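Local coordinates for protein ArCE4A (Arthrobacter sp. AW19M34-1, PDB 5LGC) that probably removes N-acetyl groups from chitin-like oligosaccharides of N-acetylglucosamine, as a polysaccharide deacetylase of carbohydrate esterase family 4, at residues V27-D32 against S168-H173; N40-E45 against K181-L186; G80-D85 against I118-Y123; G124-V129 against L138-V143. All coordinates share one frame; numbering follows the deposited sequence.

Contact 1: V27-D32 against S168-H173; sequences VALTFD and SIILMH. With NAG (2-acetamido-2-deoxy-beta-D-glucopyranose), chain B; NAG (2-acetamido-2-deoxy-beta-D-glucopyranose), chain C.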
# COMPACT_ATOMS: atom_id res chain seq x y z
N VAL A 27 4.71 -4.98 11.32
CA VAL A 27 3.55 -4.28 10.77
C VAL A 27 3.90 -3.72 9.40
O VAL A 27 5.04 -3.33 9.16
CB VAL A 27 3.08 -3.15 11.73
CG1 VAL A 27 2.27 -2.11 11.00
CG2 VAL A 27 2.26 -3.74 12.87
N ALA A 28 2.94 -3.71 8.48
CA ALA A 28 3.12 -3.07 7.19
C ALA A 28 2.26 -1.81 7.05
O ALA A 28 1.03 -1.89 7.07
CB ALA A 28 2.80 -4.04 6.06
N LEU A 29 2.91 -0.65 6.92
CA LEU A 29 2.21 0.60 6.63
C LEU A 29 1.98 0.72 5.14
O LEU A 29 2.92 0.66 4.35
CB LEU A 29 3.02 1.80 7.12
CG LEU A 29 3.44 1.81 8.59
CD1 LEU A 29 4.20 3.08 8.93
CD2 LEU A 29 2.22 1.66 9.48
N THR A 30 0.72 0.87 4.74
CA THR A 30 0.40 0.96 3.31
C THR A 30 -0.34 2.25 2.99
O THR A 30 -1.12 2.75 3.80
CB THR A 30 -0.44 -0.23 2.84
OG1 THR A 30 -1.75 -0.15 3.42
CG2 THR A 30 0.21 -1.55 3.24
N PHE A 31 -0.10 2.78 1.80
CA PHE A 31 -0.73 4.02 1.37
C PHE A 31 -1.39 3.85 0.02
O PHE A 31 -0.75 3.42 -0.95
CB PHE A 31 0.29 5.16 1.32
CG PHE A 31 0.97 5.41 2.63
CD1 PHE A 31 0.38 6.23 3.58
CD2 PHE A 31 2.18 4.81 2.93
CE1 PHE A 31 0.99 6.45 4.80
CE2 PHE A 31 2.79 5.03 4.15
CZ PHE A 31 2.20 5.85 5.09
N ASP A 32 -2.67 4.20 -0.06
CA ASP A 32 -3.42 4.04 -1.30
C ASP A 32 -3.64 5.35 -2.04
O ASP A 32 -3.66 6.42 -1.44
CB ASP A 32 -4.77 3.39 -1.00
CG ASP A 32 -4.67 1.91 -0.73
OD1 ASP A 32 -3.60 1.44 -0.27
OD2 ASP A 32 -5.66 1.20 -0.98
N SER A 168 -0.07 -7.20 11.11
CA SER A 168 -1.13 -6.33 10.59
C SER A 168 -0.69 -5.60 9.34
O SER A 168 0.50 -5.32 9.13
CB SER A 168 -1.56 -5.30 11.64
OG SER A 168 -2.45 -5.87 12.58
N ILE A 169 -1.67 -5.31 8.49
CA ILE A 169 -1.51 -4.41 7.37
C ILE A 169 -2.39 -3.20 7.61
O ILE A 169 -3.61 -3.31 7.69
CB ILE A 169 -1.89 -5.09 6.05
CG1 ILE A 169 -0.97 -6.27 5.78
CG2 ILE A 169 -1.86 -4.08 4.91
CD1 ILE A 169 -1.37 -7.09 4.58
N ILE A 170 -1.78 -2.03 7.74
CA ILE A 170 -2.51 -0.82 8.07
C ILE A 170 -2.84 -0.01 6.82
O ILE A 170 -1.97 0.25 6.00
CB ILE A 170 -1.72 0.05 9.06
CG1 ILE A 170 -1.39 -0.75 10.32
CG2 ILE A 170 -2.51 1.31 9.42
CD1 ILE A 170 -0.58 0.02 11.33
N LEU A 171 -4.10 0.37 6.68
CA LEU A 171 -4.52 1.10 5.50
C LEU A 171 -4.58 2.60 5.75
O LEU A 171 -5.32 3.08 6.61
CB LEU A 171 -5.89 0.62 5.01
CG LEU A 171 -6.49 1.49 3.91
CD1 LEU A 171 -5.65 1.44 2.65
CD2 LEU A 171 -7.92 1.07 3.61
N MET A 172 -3.78 3.33 4.98
CA MET A 172 -3.80 4.78 4.99
C MET A 172 -3.89 5.27 3.56
O MET A 172 -3.72 4.48 2.62
CB MET A 172 -2.56 5.34 5.69
CG MET A 172 -2.71 5.41 7.20
SD MET A 172 -1.14 5.67 8.05
CE MET A 172 -0.20 4.28 7.42
N HIS A 173 -4.17 6.55 3.38
CA HIS A 173 -4.29 7.07 2.02
C HIS A 173 -3.35 8.23 1.77
O HIS A 173 -3.32 9.21 2.51
CB HIS A 173 -5.73 7.49 1.74
CG HIS A 173 -6.68 6.33 1.65
ND1 HIS A 173 -7.11 5.64 2.75
CD2 HIS A 173 -7.25 5.74 0.57
CE1 HIS A 173 -7.93 4.67 2.37
NE2 HIS A 173 -8.03 4.71 1.05
C1 NAG B . -12.33 3.85 0.23
C2 NAG B . -11.43 3.74 -0.90
C3 NAG B . -10.76 5.12 -1.02
C4 NAG B . -11.85 6.07 -1.42
C5 NAG B . -12.92 6.04 -0.32
C6 NAG B . -14.04 7.01 -0.72
C7 NAG B . -9.61 2.09 -1.32
C8 NAG B . -8.67 1.12 -0.61
N2 NAG B . -10.42 2.75 -0.50
O3 NAG B . -9.72 5.11 -2.00
O4 NAG B . -11.32 7.41 -1.50
O5 NAG B . -13.45 4.72 -0.16
O6 NAG B . -14.60 6.60 -1.97
O7 NAG B . -9.73 2.06 -2.54
C1 NAG C . -14.85 0.47 3.36
C2 NAG C . -15.57 1.69 2.76
C3 NAG C . -14.94 1.97 1.40
C4 NAG C . -13.47 2.26 1.62
C5 NAG C . -12.82 1.02 2.23
C6 NAG C . -11.31 1.24 2.37
C7 NAG C . -17.52 0.38 1.90
C8 NAG C . -19.04 0.29 1.93
N2 NAG C . -17.01 1.39 2.63
O1 NAG C . -15.36 0.20 4.67
O3 NAG C . -15.58 3.12 0.82
O4 NAG C . -12.84 2.53 0.38
O5 NAG C . -13.45 0.73 3.50
O6 NAG C . -11.06 2.37 3.20
O7 NAG C . -16.87 -0.42 1.22
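Thr30 and Ile170 sit at the middle of two parallel strands, 27-32 and 168-173, in the central sheet of the NodB homology fold, a distorted beta/alpha barrel. Backbone hydrogen bonds between Ala28 N and Ser168 O and between Ile170 N and Ala28 O are nearly straight; Met172 N to Thr30 O and Asp32 N to Met172 O are more bent. The axes of the two short segments cross at -35°.

Thr30 OG1, set between the backbone N and carbonyl carbon (chi1 69°), donates to Ile170 O at 2.6 Å from above the carbonyl plane, so Thr30 N and OG1 both grip this oxygen; OG1 is also hydrogen-bonded to Arg120.

On the apolar face, helix 177-192 packs on Leu29, Phe31 and Met172. Ile170 CD1 touches both Val27 CG1 (3.6 Å) and Leu29 CD2 (3.7 Å). A bend at chi3 brings Met172 CE to 3.6 Å from Phe31 CE1, while SD lies 5.0 Å from the Phe31 ring centroid, oblique to it, the Met-aromatic contact.

On the other face, Asp32 is salt-bridged to Arg120. Leu171 CD1 packs 3.6 Å from Asp32 CG, while Leu171 CD2 lies 3.4 Å from O6 of the chain C sugar.

Contact 2: N40-E45 against K181-L186; sequences NRLLDE and KAVPQL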
# COMPACT_ATOMS: atom_id res chain seq x y z
N ASN A 40 5.87 13.18 -2.01
CA ASN A 40 7.28 13.44 -1.78
C ASN A 40 7.58 13.87 -0.34
O ASN A 40 8.63 13.52 0.20
CB ASN A 40 7.80 14.49 -2.76
CG ASN A 40 8.16 13.89 -4.10
OD1 ASN A 40 9.24 13.33 -4.27
ND2 ASN A 40 7.24 13.99 -5.06
N ARG A 41 6.67 14.60 0.29
CA ARG A 41 6.85 14.95 1.69
C ARG A 41 6.61 13.74 2.58
O ARG A 41 7.26 13.57 3.61
CB ARG A 41 5.93 16.11 2.09
CG ARG A 41 6.38 17.46 1.54
CD ARG A 41 5.23 18.43 1.50
NE ARG A 41 4.71 18.71 2.84
CZ ARG A 41 3.50 19.20 3.08
NH1 ARG A 41 2.67 19.45 2.08
NH2 ARG A 41 3.12 19.43 4.33
N LEU A 42 5.68 12.89 2.18
CA LEU A 42 5.45 11.64 2.88
C LEU A 42 6.70 10.77 2.81
O LEU A 42 7.12 10.19 3.80
CB LEU A 42 4.25 10.89 2.29
CG LEU A 42 3.99 9.49 2.84
CD1 LEU A 42 3.78 9.53 4.34
CD2 LEU A 42 2.77 8.87 2.16
N LEU A 43 7.29 10.69 1.62
CA LEU A 43 8.54 9.96 1.41
C LEU A 43 9.68 10.54 2.24
O LEU A 43 10.57 9.81 2.67
CB LEU A 43 8.92 9.96 -0.07
CG LEU A 43 8.10 9.03 -0.98
CD1 LEU A 43 8.45 9.27 -2.44
CD2 LEU A 43 8.33 7.58 -0.59
N ASP A 44 9.65 11.86 2.46
CA ASP A 44 10.65 12.52 3.28
C ASP A 44 10.53 12.08 4.73
O ASP A 44 11.54 11.80 5.38
CB ASP A 44 10.53 14.04 3.20
CG ASP A 44 10.98 14.60 1.86
OD1 ASP A 44 11.76 13.93 1.15
OD2 ASP A 44 10.56 15.73 1.53
N GLU A 45 9.31 12.02 5.24
CA GLU A 45 9.09 11.61 6.63
C GLU A 45 9.52 10.16 6.84
O GLU A 45 10.20 9.84 7.81
CB GLU A 45 7.62 11.79 7.03
CG GLU A 45 7.12 13.23 6.97
CD GLU A 45 7.84 14.16 7.95
OE1 GLU A 45 8.35 13.67 8.98
OE2 GLU A 45 7.91 15.38 7.67
N LYS A 181 1.55 14.09 8.30
CA LYS A 181 1.61 14.51 9.69
C LYS A 181 1.57 13.33 10.66
O LYS A 181 2.12 13.41 11.76
CB LYS A 181 0.45 15.46 10.00
CG LYS A 181 0.42 16.72 9.16
CD LYS A 181 1.68 17.54 9.34
CE LYS A 181 1.59 18.86 8.62
NZ LYS A 181 2.83 19.67 8.65
N ALA A 182 0.92 12.24 10.26
CA ALA A 182 0.71 11.11 11.16
C ALA A 182 1.94 10.20 11.26
O ALA A 182 2.19 9.60 12.31
CB ALA A 182 -0.49 10.30 10.70
N VAL A 183 2.70 10.11 10.17
CA VAL A 183 3.81 9.18 10.09
C VAL A 183 4.86 9.32 11.20
O VAL A 183 5.23 8.31 11.80
CB VAL A 183 4.52 9.28 8.71
CG1 VAL A 183 6.00 8.93 8.82
CG2 VAL A 183 3.83 8.38 7.72
N PRO A 184 5.33 10.55 11.50
CA PRO A 184 6.33 10.62 12.57
C PRO A 184 5.84 10.05 13.90
O PRO A 184 6.54 9.26 14.53
CB PRO A 184 6.59 12.13 12.70
CG PRO A 184 6.27 12.67 11.37
CD PRO A 184 5.11 11.86 10.87
N GLN A 185 4.63 10.42 14.29
CA GLN A 185 4.07 9.97 15.55
C GLN A 185 3.72 8.48 15.52
O GLN A 185 3.93 7.76 16.50
CB GLN A 185 2.84 10.80 15.89
CG GLN A 185 2.40 10.74 17.33
CD GLN A 185 1.18 11.59 17.59
OE1 GLN A 185 0.90 12.52 16.84
NE2 GLN A 185 0.45 11.28 18.65
N LEU A 186 3.18 8.02 14.40
CA LEU A 186 2.77 6.63 14.27
C LEU A 186 3.99 5.71 14.31
O LEU A 186 4.02 4.73 15.07
CB LEU A 186 1.99 6.41 12.97
CG LEU A 186 1.50 4.99 12.67
CD1 LEU A 186 0.80 4.39 13.88
CD2 LEU A 186 0.58 4.98 11.47
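Leu42 and Glu45 meet Val183 and Pro184 between two outer helices of the beta/alpha fold, 39-48 and 177-192, each of which follows a strand of the central sheet in the chain. Like neighbouring helices on one side of a parallel sheet, they run almost in the same direction: the axes of the two short segments differ by 12° and approach to 9.3 Å.

The inner part is apolar. With CG anti to the backbone N (chi1 174°), Leu42 brings CD1 up to Val183 CG2 at 3.6 Å; the two side chains cross at about a right angle. Val183 uses its other methyl as well, CG1 resting 3.7 Å from Glu45 CB. Beneath them, Leu42 also packs on Phe55 of the sheet.

Toward solvent a carboxylate lies against a proline ring. The Glu45 chain bends at chi2 (-63°) and brings OE1 to 3.3 Å from Pro184 CG, a ring carbon with no hydrogen bond to offer. Pro184 has no N-H either, and helix 177-192 is kinked where that bond to the preceding turn is missing.

At the rim, Lys181 NZ stands 4.3 Å from Arg41 NH2, near the plane of the guanidinium and at its edge. Both look to Glu177: Arg41 forms a salt bridge with its carboxylate and Lys181 a long, weak ion pair, so the shared anion probably offsets part of the like-charge repulsion across an interface with no hydrogen bond between the two segments.

Contact 3: G80-D85 against I118-Y123; sequences GSHTFD and ILRPPY. With NAG (2-acetamido-2-deoxy-beta-D-glucopyranose), chain B; NAG (2-acetamido-2-deoxy-beta-D-glucopyranose), chain C.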
# COMPACT_ATOMS: atom_id res chain seq x y z
N GLY A 80 2.63 -1.50 -5.21
CA GLY A 80 1.59 -2.43 -5.60
C GLY A 80 0.59 -1.70 -6.47
O GLY A 80 0.62 -0.48 -6.55
N SER A 81 -0.30 -2.44 -7.10
CA SER A 81 -1.30 -1.85 -7.98
C SER A 81 -2.59 -1.54 -7.24
O SER A 81 -3.04 -2.34 -6.42
CB SER A 81 -1.58 -2.78 -9.16
OG SER A 81 -2.65 -2.29 -9.95
N HIS A 82 -3.19 -0.39 -7.52
CA HIS A 82 -4.53 -0.11 -7.02
C HIS A 82 -5.51 0.03 -8.18
O HIS A 82 -6.56 0.65 -8.04
CB HIS A 82 -4.55 1.16 -6.16
CG HIS A 82 -5.68 1.19 -5.18
ND1 HIS A 82 -6.24 2.36 -4.72
CD2 HIS A 82 -6.36 0.19 -4.57
CE1 HIS A 82 -7.22 2.08 -3.87
NE2 HIS A 82 -7.31 0.77 -3.76
N THR A 83 -5.16 -0.61 -9.30
CA THR A 83 -5.85 -0.51 -10.60
C THR A 83 -5.64 0.87 -11.22
O THR A 83 -4.94 1.70 -10.66
CB THR A 83 -7.37 -0.81 -10.52
OG1 THR A 83 -8.05 0.26 -9.84
CG2 THR A 83 -7.64 -2.14 -9.80
N PHE A 84 -6.25 1.10 -12.38
CA PHE A 84 -5.94 2.30 -13.13
C PHE A 84 -6.70 3.53 -12.65
O PHE A 84 -6.10 4.57 -12.42
CB PHE A 84 -6.20 2.09 -14.62
CG PHE A 84 -5.65 3.20 -15.48
CD1 PHE A 84 -4.29 3.29 -15.71
CD2 PHE A 84 -6.49 4.14 -16.03
CE1 PHE A 84 -3.77 4.32 -16.48
CE2 PHE A 84 -5.98 5.17 -16.80
CZ PHE A 84 -4.62 5.25 -17.03
N ASP A 85 -8.01 3.41 -12.50
CA ASP A 85 -8.81 4.57 -12.13
C ASP A 85 -9.74 4.31 -10.95
O ASP A 85 -10.80 4.92 -10.84
CB ASP A 85 -9.64 5.03 -13.33
CG ASP A 85 -10.38 3.89 -13.99
OD1 ASP A 85 -10.73 2.93 -13.27
OD2 ASP A 85 -10.60 3.95 -15.21
N ILE A 118 1.91 -7.12 -6.31
CA ILE A 118 0.69 -7.24 -5.54
C ILE A 118 -0.35 -6.22 -6.01
O ILE A 118 0.00 -5.18 -6.57
CB ILE A 118 0.94 -7.04 -4.03
CG1 ILE A 118 1.64 -5.71 -3.76
CG2 ILE A 118 1.78 -8.19 -3.47
CD1 ILE A 118 1.90 -5.43 -2.29
N LEU A 119 -1.62 -6.54 -5.79
CA LEU A 119 -2.71 -5.64 -6.15
C LEU A 119 -3.68 -5.51 -4.98
O LEU A 119 -4.00 -6.50 -4.32
CB LEU A 119 -3.45 -6.15 -7.40
CG LEU A 119 -4.53 -5.25 -8.01
CD1 LEU A 119 -4.58 -5.40 -9.52
CD2 LEU A 119 -5.89 -5.55 -7.41
N ARG A 120 -4.15 -4.29 -4.73
CA ARG A 120 -5.24 -4.09 -3.77
C ARG A 120 -6.51 -3.70 -4.52
O ARG A 120 -6.53 -2.70 -5.23
CB ARG A 120 -4.87 -3.03 -2.73
CG ARG A 120 -5.97 -2.71 -1.72
CD ARG A 120 -5.45 -1.80 -0.61
NE ARG A 120 -4.69 -2.52 0.41
CZ ARG A 120 -3.85 -1.95 1.26
NH1 ARG A 120 -3.62 -0.64 1.21
NH2 ARG A 120 -3.20 -2.69 2.16
N PRO A 121 -7.58 -4.49 -4.37
CA PRO A 121 -8.83 -4.15 -5.05
C PRO A 121 -9.48 -2.89 -4.46
O PRO A 121 -9.57 -2.77 -3.24
CB PRO A 121 -9.71 -5.38 -4.83
CG PRO A 121 -9.14 -6.06 -3.61
CD PRO A 121 -7.66 -5.78 -3.65
N PRO A 122 -9.89 -1.96 -5.33
CA PRO A 122 -10.58 -0.74 -4.89
C PRO A 122 -11.81 -1.05 -4.04
O PRO A 122 -12.57 -1.96 -4.37
CB PRO A 122 -10.98 -0.07 -6.22
CG PRO A 122 -9.91 -0.51 -7.16
CD PRO A 122 -9.62 -1.94 -6.78
N TYR A 123 -11.96 -0.30 -2.95
CA TYR A 123 -13.08 -0.45 -2.01
C TYR A 123 -13.08 -1.81 -1.33
O TYR A 123 -14.03 -2.16 -0.63
CB TYR A 123 -14.41 -0.21 -2.74
CG TYR A 123 -14.34 1.02 -3.61
CD1 TYR A 123 -14.26 2.28 -3.04
CD2 TYR A 123 -14.30 0.92 -5.00
CE1 TYR A 123 -14.16 3.42 -3.83
CE2 TYR A 123 -14.20 2.04 -5.80
CZ TYR A 123 -14.13 3.29 -5.21
OH TYR A 123 -14.04 4.42 -5.99
C1 NAG B . -12.33 3.85 0.23
C2 NAG B . -11.43 3.74 -0.90
C3 NAG B . -10.76 5.12 -1.02
C4 NAG B . -11.85 6.07 -1.42
C5 NAG B . -12.92 6.04 -0.32
C6 NAG B . -14.04 7.01 -0.72
C7 NAG B . -9.61 2.09 -1.32
C8 NAG B . -8.67 1.12 -0.61
N2 NAG B . -10.42 2.75 -0.50
O3 NAG B . -9.72 5.11 -2.00
O4 NAG B . -11.32 7.41 -1.50
O5 NAG B . -13.45 4.72 -0.16
O6 NAG B . -14.60 6.60 -1.97
O7 NAG B . -9.73 2.06 -2.54
C1 NAG C . -14.85 0.47 3.36
C2 NAG C . -15.57 1.69 2.76
C3 NAG C . -14.94 1.97 1.40
C4 NAG C . -13.47 2.26 1.62
C5 NAG C . -12.82 1.02 2.23
C6 NAG C . -11.31 1.24 2.37
C7 NAG C . -17.52 0.38 1.90
C8 NAG C . -19.04 0.29 1.93
N2 NAG C . -17.01 1.39 2.63
O1 NAG C . -15.36 0.20 4.67
O3 NAG C . -15.58 3.12 0.82
O4 NAG C . -12.84 2.53 0.38
O5 NAG C . -13.45 0.73 3.50
O6 NAG C . -11.06 2.37 3.20
O7 NAG C . -16.87 -0.42 1.22
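Ser81 and Leu119 form a single backbone bridge, their CA atoms 4.4 Å apart, and this is where the contact is tightest. Ser81 N bonds to Ile118 O at 2.8 Å, and Arg120 N answers to Ser81 O at 2.8 Å. Before the bridge, Gly80 lets Ile118 lie close: any CB on it would run into Ile118 CG1. Ser81 OG, anti to the backbone N (chi1 174°), accepts from Thr83 N at 3.1 Å, an ST turn that bends the chain as it leaves the strand.

The chains then part toward the sugar site, and side chains take over. The His82 ring turns its edge to the next carbonyl, CD2 lying 3.0 Å from Arg120 O, while ND1 has a weak hydrogen bond to Asp33. With an alanine in place of His82, Asp33 would probably lose that partner and a gap would open beside Arg120. Thr83 OG1 reaches Pro122 CG at 3.4 Å. Beyond them Tyr123 is partly exposed, its ring edge near O6 of the chain B sugar.

Strand 78-81 uses its other edge to pair with strand 54-57, which also backs His82, Ile118 and Arg120, while helix 94-112, lying between the two segments in the chain, packs on Ser81 through Thr104 and on Thr83 through Glu100.

Contact 4: G124-V129 against L138-V143; sequences GAHGAV and LVLWDV. With NAG (2-acetamido-2-deoxy-beta-D-glucopyranose), chain C.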
# COMPACT_ATOMS: atom_id res chain seq x y z
N GLY A 124 -12.00 -2.56 -1.51
CA GLY A 124 -11.86 -3.89 -0.93
C GLY A 124 -12.79 -4.89 -1.59
O GLY A 124 -12.94 -6.02 -1.13
N ALA A 125 -13.40 -4.46 -2.69
CA ALA A 125 -14.40 -5.26 -3.39
C ALA A 125 -13.75 -6.28 -4.32
O ALA A 125 -13.05 -5.91 -5.27
CB ALA A 125 -15.35 -4.36 -4.17
N HIS A 126 -14.00 -7.56 -4.07
CA HIS A 126 -13.41 -8.62 -4.86
C HIS A 126 -14.21 -9.90 -4.69
O HIS A 126 -15.10 -9.98 -3.85
CB HIS A 126 -11.96 -8.85 -4.46
CG HIS A 126 -11.81 -9.51 -3.12
ND1 HIS A 126 -11.47 -10.83 -2.97
CD2 HIS A 126 -11.97 -9.02 -1.87
CE1 HIS A 126 -11.42 -11.13 -1.69
NE2 HIS A 126 -11.72 -10.05 -1.00
N GLY A 127 -13.87 -10.91 -5.49
CA GLY A 127 -14.53 -12.20 -5.41
C GLY A 127 -13.74 -13.21 -6.22
O GLY A 127 -13.02 -12.83 -7.14
N ALA A 128 -13.89 -14.48 -5.88
CA ALA A 128 -13.12 -15.56 -6.50
C ALA A 128 -13.11 -15.47 -8.03
O ALA A 128 -12.05 -15.57 -8.65
CB ALA A 128 -13.67 -16.91 -6.05
N VAL A 129 -14.28 -15.27 -8.62
CA VAL A 129 -14.40 -15.24 -10.08
C VAL A 129 -13.62 -14.07 -10.69
O VAL A 129 -13.13 -14.17 -11.81
CB VAL A 129 -15.89 -15.17 -10.52
CG1 VAL A 129 -16.56 -13.93 -9.96
CG2 VAL A 129 -16.00 -15.20 -12.04
N LEU A 138 -3.92 -10.68 -4.07
CA LEU A 138 -4.73 -9.55 -3.64
C LEU A 138 -4.40 -9.21 -2.20
O LEU A 138 -4.45 -10.08 -1.33
CB LEU A 138 -6.22 -9.84 -3.79
CG LEU A 138 -6.85 -9.59 -5.16
CD1 LEU A 138 -6.32 -10.58 -6.19
CD2 LEU A 138 -8.37 -9.66 -5.06
N VAL A 139 -4.06 -7.96 -1.94
CA VAL A 139 -3.70 -7.54 -0.60
C VAL A 139 -4.73 -6.57 -0.04
O VAL A 139 -4.92 -5.48 -0.57
CB VAL A 139 -2.31 -6.87 -0.55
CG1 VAL A 139 -1.96 -6.52 0.88
CG2 VAL A 139 -1.26 -7.79 -1.14
N LEU A 140 -5.40 -6.98 1.03
CA LEU A 140 -6.37 -6.11 1.67
C LEU A 140 -5.71 -5.45 2.88
O LEU A 140 -4.56 -5.01 2.80
CB LEU A 140 -7.62 -6.89 2.07
CG LEU A 140 -8.61 -7.31 0.95
CD1 LEU A 140 -9.12 -6.10 0.19
CD2 LEU A 140 -8.01 -8.33 -0.01
N TRP A 141 -6.42 -5.39 3.99
CA TRP A 141 -5.91 -4.75 5.20
C TRP A 141 -6.64 -5.31 6.41
O TRP A 141 -7.72 -5.88 6.27
CB TRP A 141 -6.08 -3.23 5.13
CG TRP A 141 -7.50 -2.85 4.91
CD1 TRP A 141 -8.45 -2.66 5.87
CD2 TRP A 141 -8.15 -2.66 3.65
NE1 TRP A 141 -9.65 -2.35 5.28
CE2 TRP A 141 -9.49 -2.34 3.92
CE3 TRP A 141 -7.72 -2.72 2.32
CZ2 TRP A 141 -10.41 -2.09 2.91
CZ3 TRP A 141 -8.64 -2.47 1.31
CH2 TRP A 141 -9.97 -2.16 1.61
N ASP A 142 -6.07 -5.15 7.60
CA ASP A 142 -6.81 -5.56 8.78
C ASP A 142 -7.02 -4.37 9.71
O ASP A 142 -7.82 -4.44 10.65
CB ASP A 142 -6.11 -6.71 9.51
CG ASP A 142 -4.82 -6.28 10.15
OD1 ASP A 142 -4.01 -5.62 9.47
OD2 ASP A 142 -4.62 -6.59 11.34
N VAL A 143 -6.32 -3.28 9.44
CA VAL A 143 -6.53 -2.05 10.19
C VAL A 143 -6.90 -0.92 9.23
O VAL A 143 -6.11 -0.52 8.38
CB VAL A 143 -5.27 -1.64 11.00
CG1 VAL A 143 -5.55 -0.37 11.79
CG2 VAL A 143 -4.85 -2.76 11.94
C1 NAG C . -14.85 0.47 3.36
C2 NAG C . -15.57 1.69 2.76
C3 NAG C . -14.94 1.97 1.40
C4 NAG C . -13.47 2.26 1.62
C5 NAG C . -12.82 1.02 2.23
C6 NAG C . -11.31 1.24 2.37
C7 NAG C . -17.52 0.38 1.90
C8 NAG C . -19.04 0.29 1.93
N2 NAG C . -17.01 1.39 2.63
O1 NAG C . -15.36 0.20 4.67
O3 NAG C . -15.58 3.12 0.82
O4 NAG C . -12.84 2.53 0.38
O5 NAG C . -13.45 0.73 3.50
O6 NAG C . -11.06 2.37 3.20
O7 NAG C . -16.87 -0.42 1.22
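His126 ND1 is hydrogen-bonded to Asp131, whose carboxylate also receives Gly127 N, while His126 CB rests 3.7 Å from Leu138 CD2, with the imidazole oblique to the methyl.

Between the two segments themselves the contact is van der Waals. Leu140 CD1 comes within 3.7 Å of Gly124 CA, and Trp141 CH2 approaches the same carbon obliquely at 3.6 Å. Gly124 has no side chain, which lets the indole come this close. The contact joins two surface loops of the deacetylase fold beside the sugar site: the turn leading to helix 128-131, for which Gly127 is the N-cap residue, and the chain leaving strand 138-139, which pairs with strand 214-215. Farther on, hydrogen bonds from Asp142 to Ile169 N and Ser168 OG hold segment 138-143 to strand 168-173.

Trp141 CG is set between its backbone N and carbonyl carbon (chi1 56°), which carries the indole out to the chain C sugar, its CZ2 lying 3.5 Å from C6. An alanine here would leave Gly124 and that sugar without their shared aromatic neighbour, and the turn at Gly124 would probably become freer to move.

From the N terminus, strand 26-32 opens contact 1 and the helix after it opens contact 2. Each waits 135 residues for its partner, strand 168-173 and then helix 177-192, so the two loops cross, and Phe31 packs on Leu42 where sheet meets helices. Contacts 3 and 4 both fall within these loops, one after the other: contact 3 closes at 118-123 before contact 4 opens at 124-129. Arg120 ties contact 3 to contact 1 through Asp32 and to contact 4 through Leu140 O. Contacts 1, 3 and 4 gather around the bound sugars, whereas contact 2 lies across the chain's centre from contacts 3 and 4.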